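Local atomic coordinates of flavin-nucleotide-binding protein (Mycobacterium smegmatis, PDB entry 4YBN), a protein that binds FAD and heme in a split beta-barrel and is probably an oxidoreductase related to pyridoxamine 5'-phosphate oxidases. Residues V186-A194 against G213-T221. Residues are numbered along the deposited sequence; the frame is centred on the assembly and turned at random.
Sequences VPLTTQYGA and GMTGELRNT
A single antiparallel beta bridge joins Q191, near the end of strand 184-192 in this split beta-barrel protein, to E217 in the C-terminal tail. Q191 and E217 form a non-hydrogen-bonded pair, and their neighbours supply the bonds. L218 N donates to T190 O (3.0 Å), and Y192 N to G216 O (3.1 Å), both nearly straight. The aliphatic CG of Q191 presses on G216 O at 3.2 Å.

Y192 has the largest share of the contact. M214, the centre of an inverse gamma turn, sets its CB over the middle of one ring face, a CH-pi contact of 4.1 Å to the centroid. The chain of M214 bends at its last torsion (chi3 82°), and CE reaches Y192 CE1. L218 crosses the tyrosine at about a right angle, with CD1 near its OH. Its CD2 lies alongside T190 CG2 at 3.7 Å. T190 OG1 hydrogen-bonds OG1 of T190 of the second subunit, whose strand continues the sheet. N220 ND2 hydrogen-bonds F52 O on strand 44-55 and L29 O ending helix 22-29. One water donates to Y192 O (2.9 Å) and bonds T215 OG1. A second donates to G193 O and M214 O.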
loop_
_atom_site.group_PDB
_atom_site.type_symbol
_atom_site.label_atom_id
_atom_site.label_comp_id
_atom_site.label_asym_id
_atom_site.label_seq_id
_atom_site.Cartn_x
_atom_site.Cartn_y
_atom_site.Cartn_z
ATOM N N VAL A 186 -7.626 12.259 -11.772
ATOM C CA VAL A 186 -6.409 11.799 -12.401
ATOM C C VAL A 186 -6.197 10.347 -11.956
ATOM O O VAL A 186 -5.911 10.112 -10.768
ATOM C CB VAL A 186 -5.228 12.606 -11.983
ATOM C CG1 VAL A 186 -4.034 12.236 -12.850
ATOM C CG2 VAL A 186 -5.554 14.094 -12.119
ATOM N N PRO A 187 -6.406 9.384 -12.868
ATOM C CA PRO A 187 -6.238 7.976 -12.509
ATOM C C PRO A 187 -4.816 7.612 -12.189
ATOM O O PRO A 187 -3.873 8.283 -12.649
ATOM C CB PRO A 187 -6.613 7.249 -13.799
ATOM C CG PRO A 187 -7.447 8.222 -14.545
ATOM C CD PRO A 187 -6.756 9.508 -14.293
ATOM N N LEU A 188 -4.704 6.538 -11.415
ATOM C CA LEU A 188 -3.420 5.913 -11.072
ATOM C C LEU A 188 -3.505 4.442 -11.414
ATOM O O LEU A 188 -4.491 3.773 -11.121
ATOM C CB LEU A 188 -3.101 6.103 -9.603
ATOM C CG LEU A 188 -2.670 7.528 -9.233
ATOM C CD1 LEU A 188 -2.871 7.883 -7.772
ATOM C CD2 LEU A 188 -1.229 7.808 -9.632
ATOM N N THR A 189 -2.466 3.958 -12.102
ATOM C CA THR A 189 -2.355 2.541 -12.415
ATOM C C THR A 189 -0.935 2.083 -12.124
ATOM O O THR A 189 0.007 2.856 -12.175
ATOM C CB THR A 189 -2.663 2.236 -13.877
ATOM O OG1 THR A 189 -1.742 2.932 -14.707
ATOM C CG2 THR A 189 -4.055 2.717 -14.260
ATOM N N THR A 190 -0.820 0.802 -11.820
ATOM C CA THR A 190 0.441 0.197 -11.537
ATOM C C THR A 190 0.635 -0.814 -12.606
ATOM O O THR A 190 -0.244 -1.622 -12.867
ATOM C CB THR A 190 0.457 -0.351 -10.110
ATOM O OG1 THR A 190 0.450 0.773 -9.218
ATOM C CG2 THR A 190 1.727 -1.143 -9.850
ATOM N N GLN A 191 1.783 -0.719 -13.286
ATOM C CA GLN A 191 2.071 -1.516 -14.442
ATOM C C GLN A 191 3.445 -2.175 -14.403
ATOM O O GLN A 191 4.387 -1.587 -13.894
ATOM C CB GLN A 191 1.983 -0.640 -15.681
ATOM C CG GLN A 191 0.772 -1.015 -16.518
ATOM C CD GLN A 191 0.388 0.132 -17.406
ATOM O OE1 GLN A 191 -0.238 1.097 -16.951
ATOM N NE2 GLN A 191 0.785 0.050 -18.687
ATOM N N TYR A 192 3.531 -3.345 -15.016
ATOM C CA TYR A 192 4.787 -4.040 -15.209
ATOM C C TYR A 192 5.591 -3.339 -16.337
ATOM O O TYR A 192 5.041 -3.030 -17.359
ATOM C CB TYR A 192 4.549 -5.473 -15.635
ATOM C CG TYR A 192 3.900 -6.391 -14.630
ATOM C CD1 TYR A 192 4.584 -6.801 -13.521
ATOM C CD2 TYR A 192 2.571 -6.821 -14.809
ATOM C CE1 TYR A 192 3.990 -7.626 -12.590
ATOM C CE2 TYR A 192 1.982 -7.642 -13.904
ATOM C CZ TYR A 192 2.701 -8.040 -12.796
ATOM O OH TYR A 192 2.077 -8.882 -11.874
ATOM N N GLY A 193 6.866 -3.066 -16.097
ATOM C CA GLY A 193 7.803 -2.642 -17.122
ATOM C C GLY A 193 8.420 -3.809 -17.896
ATOM O O GLY A 193 8.212 -4.982 -17.595
ATOM N N ALA A 194 9.165 -3.466 -18.955
ATOM C CA ALA A 194 9.891 -4.478 -19.732
ATOM C C ALA A 194 10.855 -5.177 -18.774
ATOM O O ALA A 194 11.481 -4.507 -17.940
ATOM C CB ALA A 194 10.689 -3.780 -20.866
ATOM N N GLY A 213 3.812 -13.363 -19.577
ATOM C CA GLY A 213 2.527 -12.953 -18.971
ATOM C C GLY A 213 2.493 -11.750 -18.054
ATOM O O GLY A 213 1.423 -11.116 -17.855
ATOM N N MET A 214 3.631 -11.402 -17.473
ATOM C CA MET A 214 3.705 -10.284 -16.526
ATOM C C MET A 214 3.760 -8.970 -17.306
ATOM O O MET A 214 4.773 -8.320 -17.415
ATOM C CB MET A 214 4.929 -10.463 -15.595
ATOM C CG MET A 214 4.713 -11.661 -14.671
ATOM S SD MET A 214 6.257 -12.006 -13.832
ATOM C CE MET A 214 6.146 -10.803 -12.515
ATOM N N THR A 215 2.628 -8.648 -17.917
ATOM C CA THR A 215 2.493 -7.447 -18.677
ATOM C C THR A 215 1.094 -6.831 -18.381
ATOM O O THR A 215 0.162 -7.529 -17.981
ATOM C CB THR A 215 2.672 -7.785 -20.177
ATOM O OG1 THR A 215 3.032 -6.594 -20.878
ATOM C CG2 THR A 215 1.393 -8.428 -20.750
ATOM N N GLY A 216 0.963 -5.547 -18.612
ATOM C CA GLY A 216 -0.267 -4.808 -18.282
ATOM C C GLY A 216 -0.243 -4.357 -16.838
ATOM O O GLY A 216 0.821 -4.226 -16.194
ATOM N N GLU A 217 -1.435 -4.224 -16.300
ATOM C CA GLU A 217 -1.592 -3.780 -14.955
ATOM C C GLU A 217 -1.387 -4.905 -13.979
ATOM O O GLU A 217 -1.825 -6.035 -14.135
ATOM C CB GLU A 217 -2.951 -3.145 -14.732
ATOM C CG GLU A 217 -3.124 -1.846 -15.484
ATOM C CD GLU A 217 -4.491 -1.215 -15.254
ATOM O OE1 GLU A 217 -5.235 -1.625 -14.336
ATOM O OE2 GLU A 217 -4.818 -0.292 -16.000
ATOM N N LEU A 218 -0.677 -4.547 -12.955
ATOM C CA LEU A 218 -0.269 -5.439 -11.906
ATOM C C LEU A 218 -1.450 -6.231 -11.429
ATOM O O LEU A 218 -2.460 -5.612 -11.121
ATOM C CB LEU A 218 0.219 -4.582 -10.750
ATOM C CG LEU A 218 0.179 -5.197 -9.376
ATOM C CD1 LEU A 218 1.312 -6.216 -9.312
ATOM C CD2 LEU A 218 0.200 -4.119 -8.293
ATOM N N ARG A 219 -1.324 -7.578 -11.375
ATOM C CA ARG A 219 -2.334 -8.449 -10.704
ATOM C C ARG A 219 -1.675 -9.493 -9.752
ATOM O O ARG A 219 -0.449 -9.616 -9.702
ATOM C CB ARG A 219 -3.357 -9.064 -11.709
ATOM C CG ARG A 219 -4.462 -8.057 -12.061
ATOM C CD ARG A 219 -5.752 -8.684 -12.520
ATOM N NE ARG A 219 -6.557 -9.419 -11.523
ATOM C CZ ARG A 219 -7.215 -10.548 -11.801
ATOM N NH1 ARG A 219 -7.091 -11.105 -13.004
ATOM N NH2 ARG A 219 -7.965 -11.161 -10.876
ATOM N N ASN A 220 -2.498 -10.166 -8.953
ATOM C CA ASN A 220 -2.043 -11.212 -8.000
ATOM C C ASN A 220 -2.700 -12.619 -8.306
ATOM O O ASN A 220 -3.066 -13.372 -7.375
ATOM C CB ASN A 220 -2.297 -10.740 -6.541
ATOM C CG ASN A 220 -1.406 -11.442 -5.519
ATOM O OD1 ASN A 220 -0.434 -12.090 -5.894
ATOM N ND2 ASN A 220 -1.731 -11.282 -4.196
ATOM N N THR A 221 -2.870 -12.910 -9.607
ATOM C CA THR A 221 -3.213 -14.235 -10.140
ATOM C C THR A 221 -3.140 -14.237 -11.668
ATOM O O THR A 221 -3.429 -13.219 -12.314
ATOM C CB THR A 221 -4.616 -14.708 -9.744
ATOM O OG1 THR A 221 -4.659 -16.132 -9.873
ATOM C CG2 THR A 221 -5.736 -14.082 -10.632
HETATM O O HOH W 1 3.163 -4.443 -19.073
HETATM O O HOH W 2 6.735 -7.097 -18.637
#